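Local coordinates for protein aminopeptidase N (Francisella tularensis subsp. tularensis, PDB 5DLL) that removes N-terminal amino acids from peptides as a zinc-dependent M1-family aminopeptidase, probably in the degradation of intracellular peptides left by protein breakdown, at residues M685-Q690 / E716-N721; K673-K677 / N706-Q710; I614-I620 / I632-R636; F590-K595 / L643-L647; A697-F701 / A713-L717. One frame throughout, in Å; residues are numbered along the deposited sequence.

Interaction 1 of 5, residues M685-Q690 / E716-N721; sequences MNASDQ and ELLKSN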
# COMPACT_ATOMS: atom_id res chain seq x y z
N MET A 685 32.39 -2.72 -0.80
CA MET A 685 32.41 -4.03 -1.48
C MET A 685 32.48 -3.90 -3.00
O MET A 685 33.08 -4.73 -3.67
CB MET A 685 31.19 -4.85 -1.09
CG MET A 685 31.19 -5.29 0.37
SD MET A 685 32.49 -6.48 0.73
CE MET A 685 31.84 -7.15 2.26
N ASN A 686 31.86 -2.85 -3.53
CA ASN A 686 31.98 -2.55 -4.96
C ASN A 686 33.32 -1.89 -5.34
O ASN A 686 33.52 -1.49 -6.48
CB ASN A 686 30.81 -1.67 -5.41
CG ASN A 686 29.49 -2.38 -5.32
OD1 ASN A 686 28.62 -2.02 -4.52
ND2 ASN A 686 29.32 -3.42 -6.13
N ALA A 687 34.24 -1.78 -4.38
CA ALA A 687 35.59 -1.32 -4.65
C ALA A 687 36.41 -2.41 -5.35
O ALA A 687 36.05 -3.59 -5.30
CB ALA A 687 36.27 -0.91 -3.36
N SER A 688 37.50 -2.00 -5.99
CA SER A 688 38.42 -2.93 -6.65
C SER A 688 39.15 -3.85 -5.66
O SER A 688 39.50 -4.97 -6.01
CB SER A 688 39.44 -2.18 -7.51
OG SER A 688 38.81 -1.52 -8.59
N ASP A 689 39.39 -3.36 -4.45
CA ASP A 689 39.87 -4.20 -3.35
C ASP A 689 38.79 -4.33 -2.26
O ASP A 689 38.41 -3.34 -1.63
CB ASP A 689 41.17 -3.65 -2.76
CG ASP A 689 41.93 -4.68 -1.93
OD1 ASP A 689 41.40 -5.78 -1.68
OD2 ASP A 689 43.07 -4.38 -1.53
N GLN A 690 38.32 -5.55 -2.05
CA GLN A 690 37.29 -5.82 -1.05
C GLN A 690 37.87 -6.11 0.34
O GLN A 690 37.12 -6.30 1.30
CB GLN A 690 36.41 -6.99 -1.49
CG GLN A 690 35.66 -6.73 -2.78
CD GLN A 690 34.74 -7.88 -3.16
OE1 GLN A 690 35.09 -9.05 -2.98
NE2 GLN A 690 33.57 -7.55 -3.68
N GLU A 716 26.05 -7.87 2.21
CA GLU A 716 27.32 -7.35 1.70
C GLU A 716 28.39 -8.44 1.68
O GLU A 716 29.28 -8.43 0.82
CB GLU A 716 27.79 -6.16 2.53
CG GLU A 716 26.78 -5.03 2.67
CD GLU A 716 26.40 -4.36 1.36
OE1 GLU A 716 27.07 -4.61 0.33
OE2 GLU A 716 25.44 -3.56 1.37
N LEU A 717 28.30 -9.38 2.61
CA LEU A 717 29.18 -10.55 2.62
C LEU A 717 28.95 -11.44 1.38
O LEU A 717 29.85 -12.16 0.97
CB LEU A 717 28.97 -11.36 3.91
CG LEU A 717 30.18 -11.77 4.77
CD1 LEU A 717 31.25 -10.69 4.85
CD2 LEU A 717 29.70 -12.14 6.18
N LEU A 718 27.75 -11.37 0.80
CA LEU A 718 27.42 -12.09 -0.43
C LEU A 718 27.97 -11.43 -1.71
O LEU A 718 27.99 -12.07 -2.77
CB LEU A 718 25.90 -12.27 -0.58
CG LEU A 718 25.17 -13.13 0.44
CD1 LEU A 718 23.67 -13.04 0.20
CD2 LEU A 718 25.64 -14.57 0.40
N LYS A 719 28.38 -10.17 -1.62
CA LYS A 719 29.04 -9.48 -2.73
C LYS A 719 30.53 -9.83 -2.83
O LYS A 719 31.19 -9.47 -3.80
CB LYS A 719 28.89 -7.96 -2.61
CG LYS A 719 27.45 -7.46 -2.76
CD LYS A 719 27.41 -5.94 -2.93
CE LYS A 719 26.00 -5.46 -3.23
NZ LYS A 719 26.00 -4.04 -3.69
N SER A 720 31.04 -10.54 -1.81
CA SER A 720 32.42 -11.02 -1.79
C SER A 720 32.70 -11.88 -3.01
O SER A 720 31.88 -12.70 -3.39
CB SER A 720 32.67 -11.84 -0.52
OG SER A 720 33.99 -12.34 -0.48
N ASN A 721 33.87 -11.68 -3.61
CA ASN A 721 34.30 -12.47 -4.77
C ASN A 721 34.98 -13.78 -4.39
O ASN A 721 35.28 -14.60 -5.26
CB ASN A 721 35.22 -11.65 -5.67
CG ASN A 721 34.54 -10.40 -6.21
OD1 ASN A 721 33.34 -10.40 -6.49
ND2 ASN A 721 35.31 -9.34 -6.37
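Three residues carry most of this contact between the loop 685-690 and the end of helix 707-717 with the turn that follows it: Met685 buries 90 Å², Gln690 69 Å² and Lys719 58 Å² of a total of 333 Å². Gln690 acts as a polar bridge. Its side-chain amide reads two backbone groups of the opposite turn, with NE2 donating to Lys719 O at 3.1 Å (156° at the hydrogen) and OE1 accepting from Asn721 N at 3.0 Å (154°). The same Gln690 NE2 also donates to Met685 O at 2.9 Å, so one carboxamide fixes the course of its own loop and ties it to the other. Met685 packs its side chain on the helix end: its CE lies 3.2 Å from the carbonyl Glu716 O, and its apolar contact is between CE and Leu717 CD1 at 4.4 Å. The CB atoms of Met685 and Lys719 lie 4.2 Å apart, where the two backbones come nearest, with 6.5 Å between their CA atoms. Two interhelical turns of the C-terminal ARM-repeat-like helical region are thereby joined. Met685 also packs on Thr694 and Ala697 of helix 691-703, Ser720 O accepts from Arg726 of helix 723-736, and Ala687 leans on helix 629-646.

Interaction 2 of 5, residues K673-K677 / N706-Q710; sequences KRKLK and NMTDQ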
# COMPACT_ATOMS: atom_id res chain seq x y z
N LYS A 673 20.97 6.27 10.72
CA LYS A 673 22.39 5.96 10.88
C LYS A 673 22.68 4.59 10.26
O LYS A 673 23.61 4.45 9.45
CB LYS A 673 22.77 5.95 12.37
CG LYS A 673 24.06 6.66 12.76
CD LYS A 673 23.99 7.13 14.21
CE LYS A 673 25.35 7.31 14.88
NZ LYS A 673 26.05 8.58 14.56
N ARG A 674 21.86 3.61 10.62
CA ARG A 674 22.04 2.21 10.19
C ARG A 674 21.95 1.99 8.68
O ARG A 674 22.56 1.06 8.16
CB ARG A 674 21.01 1.30 10.87
CG ARG A 674 21.44 0.77 12.23
CD ARG A 674 20.48 -0.30 12.73
NE ARG A 674 19.18 0.27 13.09
CZ ARG A 674 18.89 0.82 14.27
NH1 ARG A 674 19.79 0.87 15.25
NH2 ARG A 674 17.67 1.31 14.49
N LYS A 675 21.18 2.82 7.99
CA LYS A 675 21.05 2.64 6.55
C LYS A 675 22.13 3.38 5.76
O LYS A 675 22.61 2.86 4.76
CB LYS A 675 19.64 2.95 6.04
CG LYS A 675 19.11 4.34 6.32
CD LYS A 675 17.69 4.47 5.79
CE LYS A 675 16.70 3.57 6.52
NZ LYS A 675 15.29 3.81 6.11
N LEU A 676 22.53 4.57 6.22
CA LEU A 676 23.70 5.23 5.63
C LEU A 676 24.94 4.38 5.86
O LEU A 676 25.79 4.25 4.98
CB LEU A 676 23.92 6.63 6.21
CG LEU A 676 25.10 7.38 5.57
CD1 LEU A 676 24.83 7.63 4.10
CD2 LEU A 676 25.40 8.70 6.28
N LYS A 677 25.04 3.80 7.06
CA LYS A 677 26.08 2.82 7.36
C LYS A 677 26.09 1.69 6.33
O LYS A 677 27.16 1.29 5.85
CB LYS A 677 25.88 2.25 8.77
CG LYS A 677 26.79 1.07 9.08
CD LYS A 677 26.78 0.71 10.56
CE LYS A 677 25.41 0.27 11.03
NZ LYS A 677 25.51 -0.51 12.29
N ASN A 706 20.96 -6.87 16.27
CA ASN A 706 19.63 -6.77 15.67
C ASN A 706 19.63 -7.35 14.26
O ASN A 706 20.69 -7.62 13.70
CB ASN A 706 19.18 -5.30 15.64
CG ASN A 706 20.00 -4.46 14.68
OD1 ASN A 706 19.79 -4.51 13.47
ND2 ASN A 706 20.92 -3.67 15.22
N MET A 707 18.44 -7.53 13.68
CA MET A 707 18.35 -8.11 12.34
C MET A 707 18.75 -7.13 11.23
O MET A 707 19.34 -7.55 10.24
CB MET A 707 16.94 -8.65 12.06
CG MET A 707 16.85 -9.52 10.80
SD MET A 707 17.96 -10.95 10.80
CE MET A 707 17.37 -11.86 12.23
N THR A 708 18.44 -5.85 11.40
CA THR A 708 18.76 -4.85 10.38
C THR A 708 20.24 -4.87 10.01
O THR A 708 20.60 -4.87 8.84
CB THR A 708 18.37 -3.43 10.82
OG1 THR A 708 17.15 -3.47 11.58
CG2 THR A 708 18.19 -2.53 9.61
N ASP A 709 21.10 -4.89 11.03
CA ASP A 709 22.55 -4.94 10.84
C ASP A 709 23.03 -6.30 10.33
O ASP A 709 23.95 -6.39 9.53
CB ASP A 709 23.29 -4.60 12.14
CG ASP A 709 23.32 -3.11 12.44
OD1 ASP A 709 23.02 -2.29 11.55
OD2 ASP A 709 23.68 -2.75 13.59
N GLN A 710 22.41 -7.37 10.82
CA GLN A 710 22.77 -8.72 10.38
C GLN A 710 22.34 -8.97 8.93
O GLN A 710 23.05 -9.64 8.18
CB GLN A 710 22.19 -9.77 11.32
CG GLN A 710 22.82 -11.14 11.16
CD GLN A 710 22.64 -12.03 12.38
OE1 GLN A 710 22.05 -11.62 13.38
NE2 GLN A 710 23.14 -13.25 12.30
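Along 673-677, two residues one helical turn apart, Arg674 and Lys677, face the start of helix 707-717. Arg674 comes first, and its CA is 7.2 Å from that of Asp709, the shortest CA separation between the segments. Here the aliphatic part of its side chain does the packing: Arg674 CD lies 3.4 Å from Asp709 OD1, 4.2 Å from Thr708 CB and 4.2 Å from Asn706 ND2. Its charged end is engaged elsewhere, in a salt bridge from NE to Asp297, whose backbone N also donates to Thr708 OG1; Asp297 therefore links both segments to the M1 peptidase domain. Lys677 follows, its position set by the helical bond from its N to Lys673 O at 2.9 Å. Lys677 NZ forms a salt bridge with Asp709, at 3.1 Å from OD1 and 3.2 Å from OD2, both weak as hydrogen bonds. Asp709 is itself part of the helix start: its N donates to Asn706 OD1 at 2.8 Å with a 164° angle, while Asn706 ND2 makes a weak return bond to Asp709 OD2 at 3.3 Å. Asn706 is thus a side-chain N-cap, and the buried contact is an interhelical salt bridge placed at a capped helix N-terminus within an ARM-repeat-like array of helices.

Interaction 3 of 5, residues I614-I620 / I632-R636; sequences IPIESTI and IVLSR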
# COMPACT_ATOMS: atom_id res chain seq x y z
N ILE A 614 22.95 4.56 -6.16
CA ILE A 614 22.76 4.68 -7.61
C ILE A 614 21.50 3.90 -8.02
O ILE A 614 21.30 2.77 -7.56
CB ILE A 614 24.01 4.16 -8.38
CG1 ILE A 614 25.24 5.01 -8.07
CG2 ILE A 614 23.78 4.15 -9.89
CD1 ILE A 614 25.27 6.37 -8.74
N PRO A 615 20.64 4.50 -8.89
CA PRO A 615 19.41 3.80 -9.29
C PRO A 615 19.67 2.37 -9.75
O PRO A 615 20.58 2.14 -10.55
CB PRO A 615 18.89 4.64 -10.46
CG PRO A 615 19.48 5.99 -10.28
CD PRO A 615 20.76 5.84 -9.50
N ILE A 616 18.89 1.43 -9.24
CA ILE A 616 18.99 0.04 -9.67
C ILE A 616 18.65 -0.12 -11.16
O ILE A 616 18.00 0.74 -11.77
CB ILE A 616 18.14 -0.93 -8.81
CG1 ILE A 616 16.67 -0.49 -8.76
CG2 ILE A 616 18.72 -1.03 -7.41
CD1 ILE A 616 15.73 -1.57 -8.29
N GLU A 617 19.10 -1.23 -11.73
CA GLU A 617 19.11 -1.43 -13.18
C GLU A 617 17.70 -1.43 -13.78
O GLU A 617 17.48 -0.90 -14.88
CB GLU A 617 19.85 -2.72 -13.53
CG GLU A 617 21.29 -2.77 -13.04
CD GLU A 617 21.45 -3.49 -11.70
OE1 GLU A 617 21.55 -2.81 -10.65
OE2 GLU A 617 21.45 -4.73 -11.70
N SER A 618 16.75 -2.01 -13.06
CA SER A 618 15.35 -2.06 -13.50
C SER A 618 14.72 -0.67 -13.60
O SER A 618 13.86 -0.43 -14.45
CB SER A 618 14.52 -2.95 -12.56
OG SER A 618 14.77 -2.66 -11.20
N THR A 619 15.16 0.25 -12.73
CA THR A 619 14.69 1.63 -12.77
C THR A 619 15.25 2.36 -13.98
O THR A 619 14.51 3.04 -14.70
CB THR A 619 15.09 2.40 -11.49
OG1 THR A 619 14.61 1.70 -10.34
CG2 THR A 619 14.52 3.81 -11.51
N ILE A 620 16.54 2.21 -14.23
CA ILE A 620 17.18 2.81 -15.40
C ILE A 620 16.53 2.29 -16.69
O ILE A 620 16.32 3.05 -17.64
CB ILE A 620 18.70 2.54 -15.43
CG1 ILE A 620 19.38 3.25 -14.25
CG2 ILE A 620 19.31 3.00 -16.74
CD1 ILE A 620 20.75 2.71 -13.92
N ILE A 632 23.12 -1.59 -19.72
CA ILE A 632 22.79 -1.08 -18.40
C ILE A 632 23.73 -1.61 -17.32
O ILE A 632 24.41 -0.83 -16.66
CB ILE A 632 21.31 -1.36 -18.04
CG1 ILE A 632 20.39 -0.48 -18.88
CG2 ILE A 632 21.05 -1.12 -16.56
CD1 ILE A 632 18.92 -0.85 -18.79
N VAL A 633 23.79 -2.93 -17.15
CA VAL A 633 24.57 -3.52 -16.04
C VAL A 633 26.04 -3.11 -16.07
O VAL A 633 26.60 -2.75 -15.03
CB VAL A 633 24.46 -5.07 -15.94
CG1 VAL A 633 23.01 -5.50 -15.76
CG2 VAL A 633 25.09 -5.76 -17.14
N LEU A 634 26.67 -3.14 -17.24
CA LEU A 634 28.10 -2.85 -17.35
C LEU A 634 28.41 -1.38 -17.05
O LEU A 634 29.42 -1.06 -16.41
CB LEU A 634 28.63 -3.22 -18.74
CG LEU A 634 28.54 -4.71 -19.12
CD1 LEU A 634 28.81 -4.92 -20.61
CD2 LEU A 634 29.47 -5.56 -18.27
N SER A 635 27.53 -0.49 -17.50
CA SER A 635 27.68 0.94 -17.29
C SER A 635 27.47 1.33 -15.82
O SER A 635 28.16 2.20 -15.31
CB SER A 635 26.71 1.70 -18.18
OG SER A 635 26.85 3.10 -18.02
N ARG A 636 26.51 0.68 -15.16
CA ARG A 636 26.24 0.92 -13.74
C ARG A 636 27.33 0.35 -12.85
O ARG A 636 27.70 0.94 -11.85
CB ARG A 636 24.88 0.34 -13.32
CG ARG A 636 24.45 0.72 -11.91
CD ARG A 636 23.12 0.11 -11.53
NE ARG A 636 22.68 0.51 -10.19
CZ ARG A 636 23.11 -0.03 -9.05
NH1 ARG A 636 24.03 -1.00 -9.04
NH2 ARG A 636 22.63 0.42 -7.89
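This is a mixed polar and apolar contact in the C-terminal helical region, where the lead-in to helix 617-621 meets the early turns of helix 629-646. Arg636 dominates it, with 123 Å² of the 376 Å² buried. Its extended side chain (chi1 to chi3 all t) reaches two successive carbonyls: NH2 donates to Ile614 O at 2.7 Å (156°) and NE to Pro615 O at 2.7 Å (157°), both acceptors near the guanidinium plane. Glu617 OE1 sits over a face of that group, 3.5 Å from Arg636 NH1; this salt bridge is one of charge alone, since no N-H points at the oxygen. Next to this polar group, Glu617 CB meets Ile632 CG2 at 3.6 Å, and Ile620 CG2 lies 4.2 Å from Ile632 CG1, so an apolar layer continues the polar one. Helix 565-581 packs against Pro615, Ile620 and Arg636, Phe791 of helix 791-794 touches Glu617 and Val633, and Ile614 leans further along helix 629-646 on Val640 and Leu643.

Interaction 4 of 5, residues F590-K595 / L643-L647; sequences FLNAFK and LADKL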
# COMPACT_ATOMS: atom_id res chain seq x y z
N PHE A 590 30.75 16.40 -10.53
CA PHE A 590 29.79 15.43 -9.99
C PHE A 590 30.31 14.79 -8.71
O PHE A 590 29.62 14.77 -7.70
CB PHE A 590 29.48 14.35 -11.04
CG PHE A 590 28.53 13.29 -10.56
CD1 PHE A 590 27.16 13.51 -10.55
CD2 PHE A 590 29.01 12.06 -10.11
CE1 PHE A 590 26.29 12.53 -10.10
CE2 PHE A 590 28.14 11.08 -9.66
CZ PHE A 590 26.78 11.32 -9.66
N LEU A 591 31.54 14.27 -8.75
CA LEU A 591 32.18 13.65 -7.58
C LEU A 591 32.14 14.54 -6.33
O LEU A 591 31.92 14.04 -5.23
CB LEU A 591 33.64 13.32 -7.90
CG LEU A 591 33.89 12.12 -8.81
CD1 LEU A 591 35.27 12.20 -9.43
CD2 LEU A 591 33.70 10.82 -8.06
N ASN A 592 32.37 15.84 -6.52
CA ASN A 592 32.47 16.76 -5.39
C ASN A 592 31.12 17.16 -4.82
O ASN A 592 31.01 17.43 -3.63
CB ASN A 592 33.27 18.01 -5.78
CG ASN A 592 34.73 17.70 -6.05
OD1 ASN A 592 35.40 17.01 -5.27
ND2 ASN A 592 35.24 18.20 -7.17
N ALA A 593 30.09 17.19 -5.67
CA ALA A 593 28.71 17.36 -5.21
C ALA A 593 28.26 16.11 -4.44
O ALA A 593 27.56 16.19 -3.43
CB ALA A 593 27.77 17.63 -6.37
N PHE A 594 28.70 14.95 -4.93
CA PHE A 594 28.45 13.66 -4.29
C PHE A 594 29.14 13.57 -2.93
O PHE A 594 28.56 13.07 -1.96
CB PHE A 594 28.96 12.54 -5.21
CG PHE A 594 28.24 11.23 -5.06
CD1 PHE A 594 27.02 11.03 -5.68
CD2 PHE A 594 28.80 10.20 -4.33
CE1 PHE A 594 26.36 9.82 -5.56
CE2 PHE A 594 28.15 8.98 -4.21
CZ PHE A 594 26.93 8.79 -4.83
N LYS A 595 30.38 14.05 -2.88
CA LYS A 595 31.17 14.08 -1.65
C LYS A 595 30.53 14.96 -0.57
O LYS A 595 30.50 14.59 0.61
CB LYS A 595 32.59 14.59 -1.97
CG LYS A 595 33.58 14.50 -0.82
CD LYS A 595 34.77 15.45 -1.01
CE LYS A 595 35.79 14.92 -2.00
NZ LYS A 595 36.67 13.87 -1.41
N LEU A 643 33.02 5.46 -7.94
CA LEU A 643 32.67 6.11 -6.67
C LEU A 643 33.25 5.36 -5.47
O LEU A 643 33.75 5.98 -4.53
CB LEU A 643 31.15 6.18 -6.51
CG LEU A 643 30.39 7.08 -7.49
CD1 LEU A 643 28.92 6.71 -7.50
CD2 LEU A 643 30.58 8.54 -7.12
N ALA A 644 33.16 4.04 -5.52
CA ALA A 644 33.73 3.17 -4.49
C ALA A 644 35.21 3.42 -4.26
O ALA A 644 35.67 3.46 -3.12
CB ALA A 644 33.50 1.71 -4.86
N ASP A 645 35.96 3.58 -5.36
CA ASP A 645 37.42 3.70 -5.33
C ASP A 645 37.91 5.12 -5.06
O ASP A 645 38.81 5.33 -4.24
CB ASP A 645 38.03 3.20 -6.65
CG ASP A 645 38.11 1.68 -6.73
OD1 ASP A 645 38.14 1.01 -5.68
OD2 ASP A 645 38.15 1.15 -7.86
N LYS A 646 37.34 6.10 -5.76
CA LYS A 646 37.74 7.49 -5.59
C LYS A 646 37.39 8.01 -4.20
O LYS A 646 38.23 8.61 -3.53
CB LYS A 646 37.11 8.39 -6.66
CG LYS A 646 37.48 8.00 -8.08
CD LYS A 646 37.42 9.20 -9.02
CE LYS A 646 37.24 8.77 -10.47
NZ LYS A 646 38.19 7.69 -10.88
N LEU A 647 36.17 7.75 -3.75
CA LEU A 647 35.73 8.18 -2.42
C LEU A 647 35.88 7.07 -1.37
O LEU A 647 35.12 7.03 -0.40
CB LEU A 647 34.27 8.65 -2.46
CG LEU A 647 33.87 9.60 -3.60
CD1 LEU A 647 32.39 9.94 -3.51
CD2 LEU A 647 34.71 10.86 -3.59
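Helix-to-helix packing of the ARM-repeat type, without a hydrogen bond across it, joins helix 588-598 to the C-terminal end of helix 629-646. Leu591 and Leu643 have CA atoms 7.6 Å apart, Lys595 and Leu647 7.5 Å, so the same spacing is held over one turn. The leucine rotamers are closely alike: Leu591, Leu643 and Leu647 are all mt, and Leu591 CD2 meets Leu643 CD2 at 4.0 Å. Phe594, with chi1 t at -152° and chi2 81°, turns its ring so that two of them meet different parts of it. Leu643 CD2 lies over one ring face, 4.0 Å from the Phe594 centroid and 23° off the normal, a CH-pi contact, while Leu647 CD1 approaches the ring edge. Phe590, also t at chi1, brings its CE2 to 4.3 Å from Leu643 CD2, so this methyl touches both phenylalanines and Leu591. Tyr683 of helix 668-685 extends the cluster by packing on Phe594 and Leu643. At Leu647 the backbone leaves helical geometry (phi -96°, psi 31°), although its N still donates to Leu643 O at 3.1 Å. The side chain of Lys646, m at chi1 and chi4 and t at chi2 and chi3, contributes its aliphatic length, and its CD lies 3.7 Å from Leu591 CD1.

Interaction 5 of 5, residues A697-F701 / A713-L717; sequences AQQLF and AFTEL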
# COMPACT_ATOMS: atom_id res chain seq x y z
N ALA A 697 32.36 -5.92 7.12
CA ALA A 697 31.12 -6.68 6.97
C ALA A 697 31.13 -7.94 7.83
O ALA A 697 30.12 -8.29 8.44
CB ALA A 697 30.90 -7.05 5.51
N GLN A 698 32.28 -8.61 7.86
CA GLN A 698 32.45 -9.84 8.63
C GLN A 698 32.30 -9.60 10.14
O GLN A 698 31.72 -10.44 10.84
CB GLN A 698 33.82 -10.47 8.32
CG GLN A 698 34.07 -11.81 9.00
CD GLN A 698 33.08 -12.88 8.57
OE1 GLN A 698 32.95 -13.18 7.38
NE2 GLN A 698 32.38 -13.46 9.54
N GLN A 699 32.81 -8.47 10.63
CA GLN A 699 32.68 -8.13 12.05
C GLN A 699 31.24 -7.76 12.38
O GLN A 699 30.69 -8.24 13.37
CB GLN A 699 33.63 -7.00 12.44
CG GLN A 699 35.11 -7.40 12.44
CD GLN A 699 35.41 -8.53 13.41
OE1 GLN A 699 35.18 -8.43 14.61
NE2 GLN A 699 35.95 -9.63 12.87
N LEU A 700 30.64 -6.90 11.56
CA LEU A 700 29.25 -6.48 11.74
C LEU A 700 28.33 -7.69 11.79
O LEU A 700 27.42 -7.76 12.62
CB LEU A 700 28.82 -5.56 10.59
CG LEU A 700 27.41 -4.94 10.66
CD1 LEU A 700 27.15 -4.29 12.01
CD2 LEU A 700 27.24 -3.92 9.54
N PHE A 701 28.60 -8.65 10.90
CA PHE A 701 27.90 -9.92 10.88
C PHE A 701 27.97 -10.62 12.24
O PHE A 701 26.95 -11.06 12.76
CB PHE A 701 28.51 -10.82 9.79
CG PHE A 701 27.71 -12.06 9.51
CD1 PHE A 701 26.46 -11.97 8.93
CD2 PHE A 701 28.22 -13.32 9.81
CE1 PHE A 701 25.72 -13.11 8.66
CE2 PHE A 701 27.49 -14.46 9.54
CZ PHE A 701 26.23 -14.36 8.97
N ALA A 713 24.91 -6.95 6.98
CA ALA A 713 26.18 -7.67 7.01
C ALA A 713 26.16 -8.86 6.06
O ALA A 713 27.09 -9.05 5.27
CB ALA A 713 26.50 -8.12 8.42
N PHE A 714 25.10 -9.66 6.13
CA PHE A 714 24.93 -10.83 5.26
C PHE A 714 24.89 -10.42 3.79
O PHE A 714 25.64 -10.97 2.97
CB PHE A 714 23.66 -11.60 5.64
CG PHE A 714 23.45 -12.89 4.88
CD1 PHE A 714 24.51 -13.75 4.59
CD2 PHE A 714 22.17 -13.27 4.49
CE1 PHE A 714 24.30 -14.94 3.90
CE2 PHE A 714 21.96 -14.46 3.80
CZ PHE A 714 23.03 -15.30 3.51
N THR A 715 24.03 -9.46 3.45
CA THR A 715 23.88 -8.99 2.07
C THR A 715 25.22 -8.58 1.45
O THR A 715 25.50 -8.91 0.30
CB THR A 715 22.92 -7.78 1.99
OG1 THR A 715 21.68 -8.10 2.62
CG2 THR A 715 22.67 -7.37 0.53
N GLU A 716 26.05 -7.87 2.21
CA GLU A 716 27.32 -7.35 1.70
C GLU A 716 28.39 -8.44 1.68
O GLU A 716 29.28 -8.43 0.82
CB GLU A 716 27.79 -6.16 2.53
CG GLU A 716 26.78 -5.03 2.67
CD GLU A 716 26.40 -4.36 1.36
OE1 GLU A 716 27.07 -4.61 0.33
OE2 GLU A 716 25.44 -3.56 1.37
N LEU A 717 28.30 -9.38 2.61
CA LEU A 717 29.18 -10.55 2.62
C LEU A 717 28.95 -11.44 1.38
O LEU A 717 29.85 -12.16 0.97
CB LEU A 717 28.97 -11.36 3.91
CG LEU A 717 30.18 -11.77 4.77
CD1 LEU A 717 31.25 -10.69 4.85
CD2 LEU A 717 29.70 -12.14 6.18
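Ala713 opens the second segment at the closest point of the two backbones, its CA 4.8 Å from that of Phe701. Its methyl fits against the main chain of helix 691-703: Ala713 CB is 3.3 Å from Phe701 N, 3.6 Å from Ala697 O and 3.6 Å from Phe701 CB, and it lies near the plane of the Phe701 ring. Leu700 adds its CG at 4.0 Å from the same CB. The small alanine methyl suits this spot, where the facing backbone is so near. Phe714 is next; its CB is 4.0 Å from Phe701 CE1, and its own ring stacks on Phe733 of helix 723-736. Glu716 touches only lightly, with CB 4.4 Å from Ala697 CB, and its carboxylate leads away. Leu717 closes the segment and buries 79 Å², the largest share. Its CD1 lies 3.7 Å from Ala697 CB, and its CD2 is over the Phe701 ring face, 4.2 Å from the centroid and 25° off the normal, a CH-pi contact. The short axes approach to 8.6 Å and cross at -148°, the near-antiparallel pairing of a helical hairpin in the ARM-repeat-like region. With 343 Å² buried and no hydrogen bond between the segments, the chemistry implies a hairpin held across this face by apolar shape matching and van der Waals contact.

All five interactions belong to the C-terminal helical region, away from the zinc site of His309, His313 and Glu332. Interactions 1, 2 and 5 share helix 707-717: interaction 2 lies at its start and interaction 1 at its end, with centres about 18 Å apart, and the centre of interaction 5 is about 10 Å from the centre of each. Interactions 1 and 5 share Glu716 and Leu717, and Met685 CE meets Ala697 CB at 3.4 Å. Interactions 3 and 4 use successive parts of helix 629-646 and touch where Ile614 CD1 lies 3.9 Å from Leu643 CD1. Interactions 4 and 1 connect the two groups, through a probable hydrogen bond between Asp645 OD2 and Ser688 OG at 2.8 Å.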